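Local coordinates for protein glycerophosphodiester phosphodiesterase (Thermotoga maritima, PDB 1O1Z) that belongs to the glycerophosphodiester phosphodiesterase family, whose members share a TIM-barrel fold, and binds a sodium ion, at residues A[79-82]-A[83-86]; A[91-94]-A[95-99]; A[160-163]-A[164-167]; A[186-189]-A[190-194]. All coordinates share one frame; numbering follows the deposited sequence.

In the fold
All four contacts link successive turns of single helices, yet their chemistry changes with place. Interactions 1 and 2 lie on consecutive helices that touch, chiefly through the salt bridge Lys-83 to Glu-95. Interaction 1 is a short helix ended by a threonine, and interaction 2 a helix start closed by a capping box. Interactions 3 and 4, centres 12 Å apart on the opposite side of the chain's centre, belong to neighbouring barrel helices that pack through Val-164, Val-167 and Phe-194; both set a valine methyl over an aromatic ring. Interaction 4 is mostly surface, whereas the other three pair buried apolar residues with exposed charged ones.

Interaction 1: residues A[79-82]-A[83-86]; sequences VSEL and KELT
Thr-86 closes on Leu-82 with two donors at once. Its hydroxyl OG1 lies 2.8 Å from Leu-82 O, and its backbone N is 3.0 Å from Leu-82 O, the pair reaching the carbonyl from opposite faces of its plane. A chi1 of 60° folds the Thr-86 hydroxyl back over the preceding turn, where OG1 also accepts from Ile-90 N. Both residues are buried and rest on Leu-64 of strand 63-64, which makes this the tightly packed part of the contact. Along the next flank Val-79 and Lys-83 run side by side in the same direction, with Val-79 CG1 3.8 Å from Lys-83 CE. The lysine chain is straight until chi4 (-79°), where it turns NZ to Glu-95 and to Ile-90 O.

The solvent side is looser. Ser-80, Glu-81 and Glu-84 are exposed, and a water donates to Glu-81 O. Glu-84 was modelled in two conformers, so the same water's bond to Glu-84 OE1 is doubtful, as is that of Ser-80 OG to Glu-84 OE2 at 2.9 Å. Glu-81 turns its carboxylate back to Thr-78 N just before the helix. A short helix ended by a threonine that doubles the last i-to-i+4 bond, set between the second parallel strand and helix 93-99, is consistent with the small insertion that this family adds to its TIM barrel.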
loop_
_atom_site.group_PDB
_atom_site.type_symbol
_atom_site.label_atom_id
_atom_site.label_comp_id
_atom_site.label_asym_id
_atom_site.label_seq_id
_atom_site.Cartn_x
_atom_site.Cartn_y
_atom_site.Cartn_z
ATOM N N VAL A 79 20.739 -0.300 -8.746
ATOM C CA VAL A 79 20.484 0.333 -7.449
ATOM C C VAL A 79 21.551 1.385 -7.103
ATOM O O VAL A 79 21.222 2.500 -6.705
ATOM C CB VAL A 79 20.362 -0.697 -6.302
ATOM C CG1 VAL A 79 20.268 -0.009 -4.967
ATOM C CG2 VAL A 79 19.134 -1.577 -6.494
ATOM N N SER A 80 22.821 1.046 -7.302
ATOM C CA SER A 80 23.910 1.980 -7.028
ATOM C C SER A 80 23.765 3.260 -7.855
ATOM O O SER A 80 23.922 4.360 -7.339
ATOM C CB SER A 80 25.263 1.319 -7.290
ATOM O OG SER A 80 26.299 2.232 -6.938
ATOM N N GLU A 81 23.460 3.108 -9.154
ATOM C CA GLU A 81 23.265 4.255 -10.040
ATOM C C GLU A 81 22.089 5.126 -9.591
ATOM O O GLU A 81 22.182 6.341 -9.600
ATOM C CB GLU A 81 23.057 3.769 -11.470
ATOM C CG GLU A 81 24.359 3.260 -12.076
ATOM C CD GLU A 81 24.203 2.466 -13.360
ATOM O OE1 GLU A 81 23.067 2.129 -13.787
ATOM O OE2 GLU A 81 25.259 2.149 -13.955
ATOM N N LEU A 82 21.005 4.485 -9.172
ATOM C CA LEU A 82 19.835 5.203 -8.670
ATOM C C LEU A 82 20.136 5.980 -7.403
ATOM O O LEU A 82 19.702 7.102 -7.231
ATOM C CB LEU A 82 18.664 4.245 -8.444
ATOM C CG LEU A 82 18.114 3.635 -9.734
ATOM C CD1 LEU A 82 17.208 2.449 -9.444
ATOM C CD2 LEU A 82 17.405 4.699 -10.572
ATOM N N LYS A 83 20.879 5.365 -6.498
ATOM C CA LYS A 83 21.306 6.052 -5.285
ATOM C C LYS A 83 22.245 7.222 -5.590
ATOM O O LYS A 83 22.147 8.265 -4.960
ATOM C CB LYS A 83 21.954 5.041 -4.341
ATOM C CG LYS A 83 20.882 4.191 -3.640
ATOM C CD LYS A 83 21.411 3.202 -2.659
ATOM C CE LYS A 83 20.288 2.417 -1.991
ATOM N NZ LYS A 83 19.595 3.143 -0.903
ATOM N N GLU A 84 23.139 7.062 -6.559
ATOM C CA GLU A 84 24.005 8.160 -6.940
ATOM C C GLU A 84 23.173 9.324 -7.485
ATOM O O GLU A 84 23.378 10.466 -7.114
ATOM C CB GLU A 84 25.033 7.712 -7.992
ATOM C CG GLU A 84 26.005 6.636 -7.517
ATOM C CD GLU A 84 26.608 5.819 -8.659
ATOM O OE1 GLU A 84 27.032 6.429 -9.658
ATOM O OE2 GLU A 84 26.663 4.562 -8.567
ATOM N N LEU A 85 22.238 9.019 -8.383
ATOM C CA LEU A 85 21.398 10.046 -9.016
ATOM C C LEU A 85 20.505 10.806 -8.041
ATOM O O LEU A 85 20.248 11.998 -8.222
ATOM C CB LEU A 85 20.507 9.399 -10.073
ATOM C CG LEU A 85 21.240 8.948 -11.324
ATOM C CD1 LEU A 85 20.376 8.007 -12.142
ATOM C CD2 LEU A 85 21.707 10.138 -12.151
ATOM N N THR A 86 20.052 10.120 -6.994
ATOM C CA THR A 86 19.129 10.698 -6.004
ATOM C C THR A 86 19.836 11.097 -4.693
ATOM O O THR A 86 19.176 11.386 -3.704
ATOM C CB THR A 86 17.989 9.717 -5.656
ATOM O OG1 THR A 86 18.536 8.515 -5.109
ATOM C CG2 THR A 86 17.202 9.290 -6.884
HETATM O O HOH W 1 24.618 7.342 -11.530
#

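Interaction 2: residues A[91-94]-A[95-99]; sequences TTLK and EVFEN
Glu-95 and Thr-92 grip each other in both directions across the first turn of the helix, forming a capping box. Glu-95 N donates to Thr-92 OG1 at 3.2 Å, and in return Thr-92 N donates at 3.2 Å to Glu-95 OE1, which accepts on its anti lone pair. The threonine hydroxyl is available to the helix because chi1 of 61° swings it between its own N and carbonyl carbon. The same Glu-95 OE1 forms a salt bridge with Lys-83, so one oxygen serves both the helix start and the preceding helix.

Val-96 comes next; its N bonds to Thr-92 O at 3.1 Å, while its CG2 meets the methyl of Thr-91, Val-96 CG2 to Thr-91 CG2 being 3.9 Å. Phe-97 receives Leu-93 over a ring face in a CH-pi contact: Leu-93 CG is 4.2 Å from the Phe-97 ring centroid and 25° off the normal. Glu-98 OE2 is met on its syn side by Lys-94 NZ at 2.7 Å, a salt bridge on the exposed flank. Asn-99 then turns its amide back, ND2 donating to Glu-95 O at 2.8 Å.

The apolar face of this turn looks inward. Val-96 rests on Leu-30 and Phe-33 of helix 30-38 and, with Leu-93, on strands 56-58 and 105-110. Phe-97 lies against Ile-106 of strand 105-110 and against Ser-123 of helix 116-123, a sodium ligand; the Phe-97 side chain itself is about 7 Å from the ion.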
loop_
_atom_site.group_PDB
_atom_site.type_symbol
_atom_site.label_atom_id
_atom_site.label_comp_id
_atom_site.label_asym_id
_atom_site.label_seq_id
_atom_site.Cartn_x
_atom_site.Cartn_y
_atom_site.Cartn_z
ATOM N N THR A 91 15.442 4.190 -1.846
ATOM C CA THR A 91 15.741 3.051 -1.019
ATOM C C THR A 91 15.239 1.737 -1.605
ATOM O O THR A 91 14.559 1.713 -2.608
ATOM C CB THR A 91 15.221 3.296 0.423
ATOM O OG1 THR A 91 15.734 2.313 1.332
ATOM C CG2 THR A 91 13.737 3.212 0.539
ATOM N N THR A 92 15.681 0.657 -1.001
ATOM C CA THR A 92 15.305 -0.690 -1.434
ATOM C C THR A 92 14.377 -1.288 -0.402
ATOM O O THR A 92 14.346 -0.878 0.758
ATOM C CB THR A 92 16.515 -1.568 -1.561
ATOM O OG1 THR A 92 17.178 -1.698 -0.296
ATOM C CG2 THR A 92 17.569 -0.936 -2.520
ATOM N N LEU A 93 13.621 -2.294 -0.813
ATOM C CA LEU A 93 12.746 -2.973 0.132
ATOM C C LEU A 93 13.549 -3.591 1.283
ATOM O O LEU A 93 13.144 -3.510 2.439
ATOM C CB LEU A 93 11.893 -4.003 -0.606
ATOM C CG LEU A 93 10.885 -4.732 0.262
ATOM C CD1 LEU A 93 9.870 -3.714 0.849
ATOM C CD2 LEU A 93 10.180 -5.803 -0.560
ATOM N N LYS A 94 14.689 -4.191 0.954
ATOM C CA LYS A 94 15.598 -4.710 1.973
ATOM C C LYS A 94 15.923 -3.673 3.066
ATOM O O LYS A 94 15.879 -3.972 4.287
ATOM C CB LYS A 94 16.891 -5.198 1.320
ATOM C CG LYS A 94 18.020 -5.588 2.292
ATOM C CD LYS A 94 19.224 -6.135 1.534
ATOM C CE LYS A 94 20.376 -6.491 2.483
ATOM N NZ LYS A 94 20.957 -5.269 3.115
ATOM N N GLU A 95 16.263 -2.455 2.645
ATOM C CA GLU A 95 16.590 -1.379 3.583
ATOM C C GLU A 95 15.393 -0.937 4.435
ATOM O O GLU A 95 15.537 -0.626 5.626
ATOM C CB GLU A 95 17.193 -0.193 2.823
ATOM C CG GLU A 95 18.557 -0.503 2.273
ATOM C CD GLU A 95 19.141 0.597 1.424
ATOM O OE1 GLU A 95 18.498 1.014 0.434
ATOM O OE2 GLU A 95 20.261 1.034 1.744
ATOM N N VAL A 96 14.197 -0.940 3.853
ATOM C CA VAL A 96 13.004 -0.616 4.637
ATOM C C VAL A 96 12.832 -1.623 5.771
ATOM O O VAL A 96 12.572 -1.242 6.909
ATOM C CB VAL A 96 11.745 -0.534 3.767
ATOM C CG1 VAL A 96 10.531 -0.275 4.615
ATOM C CG2 VAL A 96 11.897 0.557 2.714
ATOM N N PHE A 97 12.993 -2.910 5.458
ATOM C CA PHE A 97 12.847 -3.952 6.479
ATOM C C PHE A 97 13.865 -3.768 7.608
ATOM O O PHE A 97 13.551 -4.038 8.758
ATOM C CB PHE A 97 13.034 -5.353 5.881
ATOM C CG PHE A 97 11.915 -5.849 5.000
ATOM C CD1 PHE A 97 10.738 -5.156 4.789
ATOM C CD2 PHE A 97 12.056 -7.076 4.375
ATOM C CE1 PHE A 97 9.738 -5.677 3.975
ATOM C CE2 PHE A 97 11.059 -7.582 3.572
ATOM C CZ PHE A 97 9.912 -6.893 3.389
ATOM N N GLU A 98 15.073 -3.299 7.275
ATOM C CA GLU A 98 16.107 -3.052 8.291
ATOM C C GLU A 98 15.782 -1.878 9.213
ATOM O O GLU A 98 16.324 -1.787 10.322
ATOM C CB GLU A 98 17.456 -2.819 7.581
ATOM C CG GLU A 98 17.995 -4.081 6.949
ATOM C CD GLU A 98 19.147 -3.862 5.969
ATOM O OE1 GLU A 98 19.528 -2.702 5.699
ATOM O OE2 GLU A 98 19.668 -4.877 5.458
ATOM N N ASN A 99 14.911 -0.977 8.770
ATOM C CA ASN A 99 14.603 0.268 9.477
ATOM C C ASN A 99 13.186 0.422 10.054
ATOM O O ASN A 99 12.888 1.408 10.759
ATOM C CB ASN A 99 14.957 1.435 8.558
ATOM C CG ASN A 99 16.452 1.579 8.393
ATOM O OD1 ASN A 99 17.132 2.066 9.311
ATOM N ND2 ASN A 99 16.989 1.123 7.260
HETATM O O HOH W 2 18.409 3.586 1.545
#

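Interaction 3: residues A[160-163]-A[164-167]; sequences IENF and VERV
Helix 160-170 is the helical arm of the beta-alpha-beta crossover that joins parallel strands 148-151 and 174-178 of the TIM barrel, and within it Phe-163 and Val-167 form the main side-chain contact. Val-167 CG2 sits over one face of the ring, 3.9 Å from the Phe-163 centroid and 15° off the normal, a CH-pi contact in which the methyl is shifted slightly toward the rim. The ring is extended toward that next turn because its CG stands opposite the backbone N (chi1 -168°). Both residues are buried: Phe-163 leans on Leu-136 of helix 136-142, and Val-167 meets Phe-194 of helix 185-196. The turn is held by regular backbone bonds, such as Val-167 N to Phe-163 O at 3.0 Å.

On the flank facing helix 185-196, Ile-160 and Val-164 touch more loosely, Ile-160 CG2 lying 4.3 Å from Val-164 CG2. Arg-166 sends its extended chain away from this turn, and its NH2 forms salt bridges with Asp-137 and Asp-140.

The remaining side is exposed and acidic. Asn-162 and Glu-165 point the same way without bonding. Glu-161 and Glu-165 bring like charges together, which would probably raise the proton affinity of either group; their carboxylate planes are turned 67° apart, with Glu-161 OE2 4.2 Å from Glu-165 OE2.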
loop_
_atom_site.group_PDB
_atom_site.type_symbol
_atom_site.label_atom_id
_atom_site.label_comp_id
_atom_site.label_asym_id
_atom_site.label_seq_id
_atom_site.Cartn_x
_atom_site.Cartn_y
_atom_site.Cartn_z
ATOM N N ILE A 160 -19.731 -5.382 -10.481
ATOM C CA ILE A 160 -19.882 -5.655 -9.051
ATOM C C ILE A 160 -20.158 -7.130 -8.813
ATOM O O ILE A 160 -19.553 -7.730 -7.925
ATOM C CB ILE A 160 -20.967 -4.753 -8.392
ATOM C CG1 ILE A 160 -20.513 -3.298 -8.415
ATOM C CG2 ILE A 160 -21.275 -5.218 -6.961
ATOM C CD1 ILE A 160 -21.401 -2.352 -7.623
ATOM N N GLU A 161 -21.016 -7.747 -9.617
ATOM C CA GLU A 161 -21.329 -9.147 -9.421
ATOM C C GLU A 161 -20.102 -10.034 -9.571
ATOM O O GLU A 161 -19.893 -10.950 -8.782
ATOM C CB GLU A 161 -22.432 -9.597 -10.393
ATOM C CG GLU A 161 -22.955 -10.981 -10.094
ATOM C CD GLU A 161 -24.340 -11.249 -10.673
ATOM O OE1 GLU A 161 -24.858 -10.406 -11.429
ATOM O OE2 GLU A 161 -24.896 -12.311 -10.367
ATOM N N ASN A 162 -19.281 -9.755 -10.581
ATOM C CA ASN A 162 -18.080 -10.535 -10.807
ATOM C C ASN A 162 -17.079 -10.314 -9.685
ATOM O O ASN A 162 -16.371 -11.231 -9.294
ATOM C CB ASN A 162 -17.458 -10.168 -12.153
ATOM C CG ASN A 162 -18.261 -10.723 -13.352
ATOM O OD1 ASN A 162 -19.067 -11.653 -13.225
ATOM N ND2 ASN A 162 -18.027 -10.142 -14.521
ATOM N N PHE A 163 -17.022 -9.096 -9.159
ATOM C CA PHE A 163 -16.117 -8.808 -8.064
ATOM C C PHE A 163 -16.517 -9.567 -6.811
ATOM O O PHE A 163 -15.678 -10.134 -6.129
ATOM C CB PHE A 163 -16.040 -7.330 -7.800
ATOM C CG PHE A 163 -14.915 -6.969 -6.898
ATOM C CD1 PHE A 163 -13.600 -7.301 -7.223
ATOM C CD2 PHE A 163 -15.166 -6.337 -5.733
ATOM C CE1 PHE A 163 -12.568 -6.975 -6.361
ATOM C CE2 PHE A 163 -14.129 -6.000 -4.868
ATOM C CZ PHE A 163 -12.857 -6.335 -5.177
ATOM N N VAL A 164 -17.813 -9.584 -6.505
ATOM C CA VAL A 164 -18.289 -10.358 -5.365
ATOM C C VAL A 164 -17.933 -11.837 -5.518
ATOM O O VAL A 164 -17.477 -12.473 -4.580
ATOM C CB VAL A 164 -19.807 -10.161 -5.169
ATOM C CG1 VAL A 164 -20.369 -11.138 -4.130
ATOM C CG2 VAL A 164 -20.112 -8.702 -4.805
ATOM N N GLU A 165 -18.101 -12.382 -6.727
ATOM C CA GLU A 165 -17.771 -13.772 -7.009
ATOM C C GLU A 165 -16.273 -14.020 -6.764
ATOM O O GLU A 165 -15.892 -15.001 -6.164
ATOM C CB GLU A 165 -18.141 -14.119 -8.452
ATOM C CG GLU A 165 -19.632 -14.188 -8.731
ATOM C CD GLU A 165 -19.967 -14.299 -10.221
ATOM O OE1 GLU A 165 -19.036 -14.347 -11.062
ATOM O OE2 GLU A 165 -21.173 -14.341 -10.549
ATOM N N ARG A 166 -15.437 -13.089 -7.223
ATOM C CA ARG A 166 -13.995 -13.223 -7.074
ATOM C C ARG A 166 -13.559 -13.219 -5.619
ATOM O O ARG A 166 -12.747 -14.006 -5.198
ATOM C CB ARG A 166 -13.311 -12.080 -7.800
ATOM C CG ARG A 166 -11.831 -12.221 -7.870
ATOM C CD ARG A 166 -11.198 -11.068 -8.634
ATOM N NE ARG A 166 -9.899 -11.515 -9.024
ATOM C CZ ARG A 166 -9.384 -11.506 -10.242
ATOM N NH1 ARG A 166 -9.965 -10.974 -11.334
ATOM N NH2 ARG A 166 -8.215 -12.031 -10.351
ATOM N N VAL A 167 -14.105 -12.291 -4.854
ATOM C CA VAL A 167 -13.734 -12.149 -3.456
ATOM C C VAL A 167 -14.162 -13.405 -2.679
ATOM O O VAL A 167 -13.404 -13.908 -1.855
ATOM C CB VAL A 167 -14.339 -10.865 -2.858
ATOM C CG1 VAL A 167 -14.124 -10.801 -1.348
ATOM C CG2 VAL A 167 -13.712 -9.666 -3.508
#

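Interaction 4: residues A[186-189]-A[190-194]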
loop_
_atom_site.group_PDB
_atom_site.type_symbol
_atom_site.label_atom_id
_atom_site.label_comp_id
_atom_site.label_asym_id
_atom_site.label_seq_id
_atom_site.Cartn_x
_atom_site.Cartn_y
_atom_site.Cartn_z
ATOM N N TYR A 186 -25.278 1.015 -2.384
ATOM C CA TYR A 186 -25.099 -0.417 -2.691
ATOM C C TYR A 186 -23.645 -0.856 -2.492
ATOM O O TYR A 186 -23.362 -1.949 -1.993
ATOM C CB TYR A 186 -25.660 -0.796 -4.075
ATOM C CG TYR A 186 -25.605 -2.289 -4.330
ATOM C CD1 TYR A 186 -26.236 -3.193 -3.456
ATOM C CD2 TYR A 186 -24.930 -2.808 -5.423
ATOM C CE1 TYR A 186 -26.168 -4.559 -3.662
ATOM C CE2 TYR A 186 -24.869 -4.184 -5.633
ATOM C CZ TYR A 186 -25.499 -5.047 -4.754
ATOM O OH TYR A 186 -25.433 -6.415 -4.972
ATOM N N ALA A 187 -22.694 -0.001 -2.858
ATOM C CA ALA A 187 -21.299 -0.285 -2.567
ATOM C C ALA A 187 -21.058 -0.458 -1.078
ATOM O O ALA A 187 -20.371 -1.375 -0.669
ATOM C CB ALA A 187 -20.404 0.806 -3.118
ATOM N N VAL A 188 -21.635 0.431 -0.266
ATOM C CA VAL A 188 -21.541 0.314 1.184
ATOM C C VAL A 188 -22.059 -1.051 1.648
ATOM O O VAL A 188 -21.408 -1.729 2.442
ATOM C CB VAL A 188 -22.334 1.429 1.887
ATOM C CG1 VAL A 188 -22.413 1.181 3.408
ATOM C CG2 VAL A 188 -21.739 2.801 1.594
ATOM N N GLU A 189 -23.196 -1.470 1.094
ATOM C CA GLU A 189 -23.780 -2.752 1.445
ATOM C C GLU A 189 -22.870 -3.924 1.087
ATOM O O GLU A 189 -22.686 -4.859 1.866
ATOM C CB GLU A 189 -25.116 -2.928 0.739
ATOM C CG GLU A 189 -25.818 -4.220 1.113
ATOM C CD GLU A 189 -27.194 -4.367 0.512
ATOM O OE1 GLU A 189 -27.659 -3.446 -0.190
ATOM O OE2 GLU A 189 -27.813 -5.430 0.771
ATOM N N VAL A 190 -22.300 -3.885 -0.114
ATOM C CA VAL A 190 -21.382 -4.919 -0.562
ATOM C C VAL A 190 -20.160 -5.011 0.362
ATOM O O VAL A 190 -19.761 -6.083 0.776
ATOM C CB VAL A 190 -20.959 -4.659 -2.032
ATOM C CG1 VAL A 190 -19.806 -5.595 -2.454
ATOM C CG2 VAL A 190 -22.145 -4.809 -2.970
ATOM N N LEU A 191 -19.586 -3.872 0.707
ATOM C CA LEU A 191 -18.411 -3.872 1.561
ATOM C C LEU A 191 -18.752 -4.385 2.957
ATOM O O LEU A 191 -17.960 -5.097 3.572
ATOM C CB LEU A 191 -17.796 -2.471 1.627
ATOM C CG LEU A 191 -17.225 -2.029 0.269
ATOM C CD1 LEU A 191 -16.853 -0.548 0.330
ATOM C CD2 LEU A 191 -16.041 -2.896 -0.137
ATOM N N ARG A 192 -19.932 -4.039 3.463
ATOM C CA ARG A 192 -20.362 -4.581 4.756
ATOM C C ARG A 192 -20.438 -6.097 4.721
ATOM O O ARG A 192 -20.111 -6.758 5.696
ATOM C CB ARG A 192 -21.713 -4.009 5.181
ATOM C CG ARG A 192 -21.665 -2.589 5.624
ATOM C CD ARG A 192 -23.029 -2.032 5.906
ATOM N NE ARG A 192 -22.950 -0.688 6.436
ATOM C CZ ARG A 192 -24.009 0.069 6.652
ATOM N NH1 ARG A 192 -25.230 -0.400 6.385
ATOM N NH2 ARG A 192 -23.847 1.291 7.143
ATOM N N SER A 193 -20.909 -6.650 3.610
ATOM C CA SER A 193 -21.036 -8.107 3.473
ATOM C C SER A 193 -19.663 -8.757 3.515
ATOM O O SER A 193 -19.492 -9.798 4.162
ATOM C CB SER A 193 -21.784 -8.508 2.178
ATOM O OG SER A 193 -20.966 -8.441 1.007
ATOM N N PHE A 194 -18.696 -8.125 2.858
ATOM C CA PHE A 194 -17.320 -8.631 2.843
ATOM C C PHE A 194 -16.739 -8.609 4.289
ATOM O O PHE A 194 -16.092 -9.550 4.746
ATOM C CB PHE A 194 -16.447 -7.759 1.925
ATOM C CG PHE A 194 -16.733 -7.884 0.418
ATOM C CD1 PHE A 194 -17.248 -9.040 -0.126
ATOM C CD2 PHE A 194 -16.431 -6.823 -0.428
ATOM C CE1 PHE A 194 -17.482 -9.153 -1.516
ATOM C CE2 PHE A 194 -16.638 -6.918 -1.808
ATOM C CZ PHE A 194 -17.169 -8.090 -2.348
#
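Tyr-186 to Ser-193 follow a regular alpha-helical path, with Val-190 N bonded to Tyr-186 O at 2.9 Å and Arg-192 N to Val-188 O at 2.9 Å. Above that frame Val-190 sets its CG2 methyl over one face of the Tyr-186 ring, 3.9 Å from the centroid and 16° off the normal, a CH-pi contact displaced toward the hydroxyl-bearing end: Val-190 CG2 is 3.8 Å from Tyr-186 CZ. With chi1 of -174° the phenol reaches forward along the helix to where this methyl stands. At the edge of the same ring, in its plane, lies Glu-189 OE1.

Helix 185-196 is the connecting arm between parallel strands 174-178 and 200-204, one beta-alpha-beta unit of the TIM barrel. Tyr-186 and Val-190 pack against Ile-160 and Val-164 of helix 160-170, whereas Leu-191 turns to Val-177 of strand 174-178.

On another flank Val-188 and Arg-192 lie alongside each other, pointing the same way. Val-188 CG1 sits over a face of the guanidinium, 3.6 Å from Arg-192 NE, so the apolar branch supports the flat group while NE makes a salt bridge with Glu-218. Ser-193 OG approaches Val-190 O at 2.7 Å, though a second conformer of the serine leaves that bond doubtful. Val-190 O also accepts from Phe-194 N, at 3.1 Å.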